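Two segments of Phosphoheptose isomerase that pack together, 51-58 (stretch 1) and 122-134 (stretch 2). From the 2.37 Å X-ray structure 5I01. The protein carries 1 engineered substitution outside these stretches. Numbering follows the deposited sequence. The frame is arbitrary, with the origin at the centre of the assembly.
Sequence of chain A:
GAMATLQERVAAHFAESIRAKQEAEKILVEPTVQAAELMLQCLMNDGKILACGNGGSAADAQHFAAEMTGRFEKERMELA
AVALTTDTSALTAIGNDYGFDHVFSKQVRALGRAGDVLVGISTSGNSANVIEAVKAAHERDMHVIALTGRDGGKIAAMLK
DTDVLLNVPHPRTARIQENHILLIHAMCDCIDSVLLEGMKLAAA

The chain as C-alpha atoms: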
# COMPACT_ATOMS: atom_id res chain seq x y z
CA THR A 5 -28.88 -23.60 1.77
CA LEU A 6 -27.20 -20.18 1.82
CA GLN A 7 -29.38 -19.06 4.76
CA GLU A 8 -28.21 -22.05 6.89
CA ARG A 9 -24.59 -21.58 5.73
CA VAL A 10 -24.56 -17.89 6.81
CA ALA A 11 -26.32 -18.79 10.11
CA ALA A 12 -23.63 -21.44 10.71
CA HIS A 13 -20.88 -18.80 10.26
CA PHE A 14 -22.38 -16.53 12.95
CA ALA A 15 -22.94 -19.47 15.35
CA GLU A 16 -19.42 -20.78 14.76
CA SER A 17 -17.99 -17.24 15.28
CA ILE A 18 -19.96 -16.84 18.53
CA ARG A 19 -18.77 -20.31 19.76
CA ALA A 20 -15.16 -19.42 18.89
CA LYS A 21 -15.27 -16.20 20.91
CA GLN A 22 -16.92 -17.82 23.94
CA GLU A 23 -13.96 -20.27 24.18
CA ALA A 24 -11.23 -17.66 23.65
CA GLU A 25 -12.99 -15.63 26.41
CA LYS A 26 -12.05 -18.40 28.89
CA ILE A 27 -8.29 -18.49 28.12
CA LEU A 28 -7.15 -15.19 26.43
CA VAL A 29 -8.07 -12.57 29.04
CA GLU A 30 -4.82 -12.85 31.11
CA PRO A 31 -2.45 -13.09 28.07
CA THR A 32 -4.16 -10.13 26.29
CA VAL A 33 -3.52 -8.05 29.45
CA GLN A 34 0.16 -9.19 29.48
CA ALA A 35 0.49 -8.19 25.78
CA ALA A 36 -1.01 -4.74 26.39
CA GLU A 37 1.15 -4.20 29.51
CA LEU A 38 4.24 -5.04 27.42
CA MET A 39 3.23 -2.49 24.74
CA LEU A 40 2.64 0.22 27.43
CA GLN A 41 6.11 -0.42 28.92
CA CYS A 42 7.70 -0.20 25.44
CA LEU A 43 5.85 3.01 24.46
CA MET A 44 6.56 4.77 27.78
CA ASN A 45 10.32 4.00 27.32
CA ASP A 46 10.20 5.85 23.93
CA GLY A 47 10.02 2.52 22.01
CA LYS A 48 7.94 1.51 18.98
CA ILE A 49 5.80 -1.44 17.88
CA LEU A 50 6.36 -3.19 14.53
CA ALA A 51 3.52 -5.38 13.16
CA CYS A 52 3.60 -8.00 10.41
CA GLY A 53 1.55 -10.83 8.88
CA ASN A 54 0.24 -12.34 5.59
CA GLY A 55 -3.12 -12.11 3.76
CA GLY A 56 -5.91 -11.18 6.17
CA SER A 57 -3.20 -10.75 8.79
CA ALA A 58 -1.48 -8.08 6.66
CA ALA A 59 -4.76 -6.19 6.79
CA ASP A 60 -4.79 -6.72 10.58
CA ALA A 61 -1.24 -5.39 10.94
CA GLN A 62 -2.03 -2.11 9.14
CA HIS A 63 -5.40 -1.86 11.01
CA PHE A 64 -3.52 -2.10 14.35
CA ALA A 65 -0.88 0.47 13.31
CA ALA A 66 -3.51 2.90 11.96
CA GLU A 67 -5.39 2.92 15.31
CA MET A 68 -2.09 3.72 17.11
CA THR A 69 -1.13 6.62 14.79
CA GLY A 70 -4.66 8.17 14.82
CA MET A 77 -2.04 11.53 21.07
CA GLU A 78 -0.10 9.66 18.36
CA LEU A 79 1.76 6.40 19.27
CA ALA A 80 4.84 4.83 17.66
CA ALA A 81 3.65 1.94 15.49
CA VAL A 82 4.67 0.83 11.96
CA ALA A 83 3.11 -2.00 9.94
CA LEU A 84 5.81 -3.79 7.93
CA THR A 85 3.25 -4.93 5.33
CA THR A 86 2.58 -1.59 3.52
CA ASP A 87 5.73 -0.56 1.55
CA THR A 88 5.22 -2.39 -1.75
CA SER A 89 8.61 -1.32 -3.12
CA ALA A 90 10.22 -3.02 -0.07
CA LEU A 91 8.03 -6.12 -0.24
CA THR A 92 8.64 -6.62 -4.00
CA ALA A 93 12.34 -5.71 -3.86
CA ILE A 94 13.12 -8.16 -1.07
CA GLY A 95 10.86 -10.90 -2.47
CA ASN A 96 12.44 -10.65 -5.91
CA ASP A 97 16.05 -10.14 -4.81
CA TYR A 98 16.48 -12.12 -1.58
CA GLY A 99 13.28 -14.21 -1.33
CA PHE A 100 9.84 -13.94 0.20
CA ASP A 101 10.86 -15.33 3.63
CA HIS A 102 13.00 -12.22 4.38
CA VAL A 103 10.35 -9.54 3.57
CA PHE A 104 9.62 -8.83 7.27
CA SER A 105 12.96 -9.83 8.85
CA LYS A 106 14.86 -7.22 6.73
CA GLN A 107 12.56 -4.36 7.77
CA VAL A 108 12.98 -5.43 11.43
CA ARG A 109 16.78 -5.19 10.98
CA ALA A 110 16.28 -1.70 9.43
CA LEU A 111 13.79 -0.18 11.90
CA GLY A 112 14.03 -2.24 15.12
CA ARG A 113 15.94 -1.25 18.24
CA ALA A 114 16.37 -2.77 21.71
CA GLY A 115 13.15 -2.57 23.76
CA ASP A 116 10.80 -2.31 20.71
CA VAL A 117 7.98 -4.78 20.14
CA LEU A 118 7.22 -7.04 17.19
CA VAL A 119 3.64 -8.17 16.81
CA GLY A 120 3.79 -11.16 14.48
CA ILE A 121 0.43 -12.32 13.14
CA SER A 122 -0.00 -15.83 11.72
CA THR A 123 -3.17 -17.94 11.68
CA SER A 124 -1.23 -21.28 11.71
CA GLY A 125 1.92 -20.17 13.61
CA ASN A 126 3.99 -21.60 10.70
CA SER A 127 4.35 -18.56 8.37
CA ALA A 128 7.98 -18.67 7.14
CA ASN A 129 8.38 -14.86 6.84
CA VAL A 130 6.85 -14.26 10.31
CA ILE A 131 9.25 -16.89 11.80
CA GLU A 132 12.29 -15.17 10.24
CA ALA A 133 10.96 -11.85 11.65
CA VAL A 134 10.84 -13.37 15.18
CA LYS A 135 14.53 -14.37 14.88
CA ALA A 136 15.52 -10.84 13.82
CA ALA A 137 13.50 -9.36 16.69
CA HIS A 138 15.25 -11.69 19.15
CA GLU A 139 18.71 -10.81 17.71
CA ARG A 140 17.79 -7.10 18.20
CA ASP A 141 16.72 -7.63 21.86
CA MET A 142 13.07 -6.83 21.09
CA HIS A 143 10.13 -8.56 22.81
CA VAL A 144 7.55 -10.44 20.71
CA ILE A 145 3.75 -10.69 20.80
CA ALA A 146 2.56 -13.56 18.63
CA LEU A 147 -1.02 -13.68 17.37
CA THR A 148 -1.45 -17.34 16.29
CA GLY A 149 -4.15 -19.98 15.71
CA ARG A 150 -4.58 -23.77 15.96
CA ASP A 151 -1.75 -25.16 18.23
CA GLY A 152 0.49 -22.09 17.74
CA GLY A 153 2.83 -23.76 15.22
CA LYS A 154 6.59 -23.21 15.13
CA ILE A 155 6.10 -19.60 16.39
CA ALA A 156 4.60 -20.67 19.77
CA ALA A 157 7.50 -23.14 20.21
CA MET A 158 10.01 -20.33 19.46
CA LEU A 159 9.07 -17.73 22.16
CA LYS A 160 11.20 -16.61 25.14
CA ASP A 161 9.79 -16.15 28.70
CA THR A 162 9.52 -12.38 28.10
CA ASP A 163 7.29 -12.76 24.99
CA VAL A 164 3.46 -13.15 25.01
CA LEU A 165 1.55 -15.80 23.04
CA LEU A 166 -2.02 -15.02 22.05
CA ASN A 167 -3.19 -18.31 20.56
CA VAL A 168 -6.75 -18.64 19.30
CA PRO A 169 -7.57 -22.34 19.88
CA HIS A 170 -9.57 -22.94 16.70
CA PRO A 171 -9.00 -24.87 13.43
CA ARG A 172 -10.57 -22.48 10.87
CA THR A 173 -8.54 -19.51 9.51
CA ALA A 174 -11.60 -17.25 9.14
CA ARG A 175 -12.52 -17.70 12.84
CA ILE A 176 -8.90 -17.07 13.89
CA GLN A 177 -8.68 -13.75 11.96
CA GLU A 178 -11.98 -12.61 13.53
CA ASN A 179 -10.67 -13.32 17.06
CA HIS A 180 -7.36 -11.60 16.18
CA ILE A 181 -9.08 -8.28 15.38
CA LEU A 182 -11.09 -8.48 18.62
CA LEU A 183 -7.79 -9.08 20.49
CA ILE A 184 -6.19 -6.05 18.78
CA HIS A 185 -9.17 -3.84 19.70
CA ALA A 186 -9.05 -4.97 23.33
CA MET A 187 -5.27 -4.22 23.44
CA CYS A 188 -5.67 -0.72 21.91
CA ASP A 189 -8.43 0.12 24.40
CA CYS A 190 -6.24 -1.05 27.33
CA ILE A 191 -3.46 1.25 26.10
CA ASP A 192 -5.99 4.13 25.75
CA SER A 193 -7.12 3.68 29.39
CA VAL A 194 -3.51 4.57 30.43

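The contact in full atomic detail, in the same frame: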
# COMPACT_ATOMS: atom_id res chain seq x y z
N ALA A 51 4.51 -4.31 13.39
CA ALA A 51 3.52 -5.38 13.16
C ALA A 51 3.74 -6.00 11.80
O ALA A 51 4.10 -5.30 10.85
CB ALA A 51 2.12 -4.83 13.26
N CYS A 52 3.56 -7.32 11.70
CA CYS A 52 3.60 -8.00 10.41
C CYS A 52 2.72 -9.26 10.35
O CYS A 52 2.35 -9.83 11.39
CB CYS A 52 5.04 -8.36 10.05
SG CYS A 52 5.71 -9.75 11.00
N GLY A 53 2.41 -9.68 9.13
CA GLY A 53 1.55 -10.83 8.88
C GLY A 53 1.23 -10.95 7.40
O GLY A 53 1.54 -10.03 6.64
N ASN A 54 0.62 -12.08 7.00
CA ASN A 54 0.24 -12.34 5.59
C ASN A 54 -1.27 -12.38 5.36
O ASN A 54 -2.02 -12.79 6.24
CB ASN A 54 0.83 -13.68 5.11
CG ASN A 54 2.35 -13.69 5.09
OD1 ASN A 54 2.97 -12.86 4.43
ND2 ASN A 54 2.94 -14.62 5.81
N GLY A 55 -1.71 -11.98 4.16
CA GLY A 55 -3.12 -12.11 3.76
C GLY A 55 -4.04 -11.25 4.60
O GLY A 55 -3.86 -10.03 4.70
N GLY A 56 -5.04 -11.87 5.21
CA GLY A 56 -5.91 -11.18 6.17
C GLY A 56 -5.14 -10.61 7.35
O GLY A 56 -5.55 -9.61 7.94
N SER A 57 -4.03 -11.24 7.70
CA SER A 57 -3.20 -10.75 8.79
C SER A 57 -2.37 -9.53 8.42
O SER A 57 -1.93 -8.81 9.32
CB SER A 57 -2.28 -11.85 9.29
OG SER A 57 -3.03 -13.02 9.60
N ALA A 58 -2.15 -9.30 7.13
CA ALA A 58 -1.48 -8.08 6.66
C ALA A 58 -2.42 -6.92 6.84
O ALA A 58 -2.01 -5.86 7.29
CB ALA A 58 -1.07 -8.21 5.19
N SER A 122 -0.07 -14.60 12.50
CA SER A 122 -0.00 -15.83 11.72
C SER A 122 -1.08 -16.82 12.16
O SER A 122 -1.02 -17.37 13.27
CB SER A 122 1.38 -16.45 11.89
OG SER A 122 1.48 -17.70 11.23
N THR A 123 -2.05 -17.10 11.29
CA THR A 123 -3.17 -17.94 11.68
C THR A 123 -2.81 -19.40 11.97
O THR A 123 -3.52 -20.02 12.72
CB THR A 123 -4.31 -17.90 10.65
OG1 THR A 123 -3.82 -18.34 9.38
CG2 THR A 123 -4.87 -16.49 10.54
N SER A 124 -1.73 -19.92 11.38
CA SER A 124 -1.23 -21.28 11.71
C SER A 124 -0.02 -21.32 12.68
O SER A 124 0.29 -22.38 13.23
CB SER A 124 -0.85 -22.02 10.43
OG SER A 124 0.18 -21.35 9.72
N GLY A 125 0.67 -20.20 12.86
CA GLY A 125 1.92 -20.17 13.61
C GLY A 125 3.11 -20.72 12.85
O GLY A 125 4.18 -20.90 13.43
N ASN A 126 2.95 -20.97 11.54
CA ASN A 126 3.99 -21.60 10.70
C ASN A 126 4.44 -20.72 9.52
O ASN A 126 5.23 -21.18 8.69
CB ASN A 126 3.48 -22.95 10.16
CG ASN A 126 3.18 -23.95 11.27
OD1 ASN A 126 3.97 -24.13 12.21
ND2 ASN A 126 2.05 -24.62 11.16
N SER A 127 3.97 -19.47 9.45
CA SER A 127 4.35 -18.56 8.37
C SER A 127 5.87 -18.32 8.38
O SER A 127 6.41 -17.75 9.34
CB SER A 127 3.63 -17.22 8.50
OG SER A 127 2.25 -17.36 8.19
N ALA A 128 6.52 -18.76 7.29
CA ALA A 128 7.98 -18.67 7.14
C ALA A 128 8.54 -17.25 7.33
O ALA A 128 9.53 -17.06 8.05
CB ALA A 128 8.41 -19.23 5.80
N ASN A 129 7.90 -16.26 6.69
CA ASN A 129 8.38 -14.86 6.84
C ASN A 129 8.14 -14.25 8.22
O ASN A 129 8.95 -13.42 8.66
CB ASN A 129 7.88 -13.92 5.72
CG ASN A 129 6.38 -13.89 5.58
OD1 ASN A 129 5.64 -14.45 6.39
ND2 ASN A 129 5.91 -13.23 4.53
N VAL A 130 7.09 -14.67 8.91
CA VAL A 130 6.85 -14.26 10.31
C VAL A 130 7.84 -14.92 11.28
O VAL A 130 8.28 -14.28 12.23
CB VAL A 130 5.41 -14.52 10.77
CG1 VAL A 130 5.19 -13.97 12.18
CG2 VAL A 130 4.42 -13.90 9.78
N ILE A 131 8.17 -16.19 11.05
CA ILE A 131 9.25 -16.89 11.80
C ILE A 131 10.60 -16.17 11.68
O ILE A 131 11.25 -15.88 12.70
CB ILE A 131 9.41 -18.37 11.34
CG1 ILE A 131 8.19 -19.22 11.76
CG2 ILE A 131 10.72 -18.98 11.88
CD1 ILE A 131 8.09 -20.55 11.03
N GLU A 132 11.03 -15.89 10.45
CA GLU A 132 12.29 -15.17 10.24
C GLU A 132 12.29 -13.79 10.92
O GLU A 132 13.33 -13.35 11.43
CB GLU A 132 12.65 -15.07 8.74
CG GLU A 132 13.32 -16.31 8.16
CD GLU A 132 14.81 -16.40 8.51
OE1 GLU A 132 15.60 -15.50 8.10
OE2 GLU A 132 15.22 -17.38 9.17
N ALA A 133 11.13 -13.13 10.93
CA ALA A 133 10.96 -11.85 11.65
C ALA A 133 11.15 -11.98 13.17
O ALA A 133 11.72 -11.09 13.79
CB ALA A 133 9.60 -11.23 11.35
N VAL A 134 10.65 -13.08 13.75
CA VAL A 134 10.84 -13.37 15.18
C VAL A 134 12.34 -13.52 15.53
O VAL A 134 12.81 -12.96 16.54
CB VAL A 134 10.04 -14.63 15.61
CG1 VAL A 134 10.41 -15.08 17.02
CG2 VAL A 134 8.54 -14.35 15.53
O HOH W 1 0.55 -14.52 8.39
O HOH W 2 -2.15 -15.32 8.43

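The two stretches form a small, largely polar contact, burying 297 Å² in total, in which one reciprocal pair of asparagine hydrogen bonds is accompanied by a thin apolar patch and by water-mediated links. Stretch 1 comes from a strand that includes Ala51 and Cys52, turns through Asn54 and Gly55, and enters a helix at Gly56; stretch 2 runs through a loop into a helix that begins at Ala128. The backbones come nearest at Gly53 and Ser122, whose CA atoms lie 6.0 Å apart.

The directional bonding is concentrated in Asn54 and Asn129. Their carboxamides meet head to head, so that each donates and accepts once: Asn54 ND2 donates to Asn129 OD1 at 2.8 Å, and Asn129 ND2 donates to Asn54 OD1 at 3.0 Å. N-H...O angles of 160° and 168° indicate nearly linear bonds, and the pairing ties the loop of stretch 1 to the first turn of the helix in stretch 2.

Beside this pair, Val130 and Ala133, both pointing toward stretch 1, present methyl groups to Cys52. Cys52 SG lies 4.2 Å from Ala133 CB and 4.4 Å from Val130 CG1, a loose van der Waals contact. The same valine also reaches the backbone, with Val130 CG2 4.3 Å from Gly53 CA. An ideal CB on Gly53 would clash with Ser57 CB in its own stretch, at 2.8 Å.

Elsewhere water fills the gap. Water 1 accepts from Asn54 N at 2.8 Å and makes a weak bond to Ser127 OG at 3.3 Å; Ser127 OG also hydrogen-bonds Ser122 OG at 3.2 Å within the loop. Water 2 bonds Ser57 OG at 2.7 Å and accepts a weak bond from Thr123 N at 3.4 Å, bridging groups that do not bond directly. Ser57 OG otherwise approaches Thr123 CG2 at 4.0 Å.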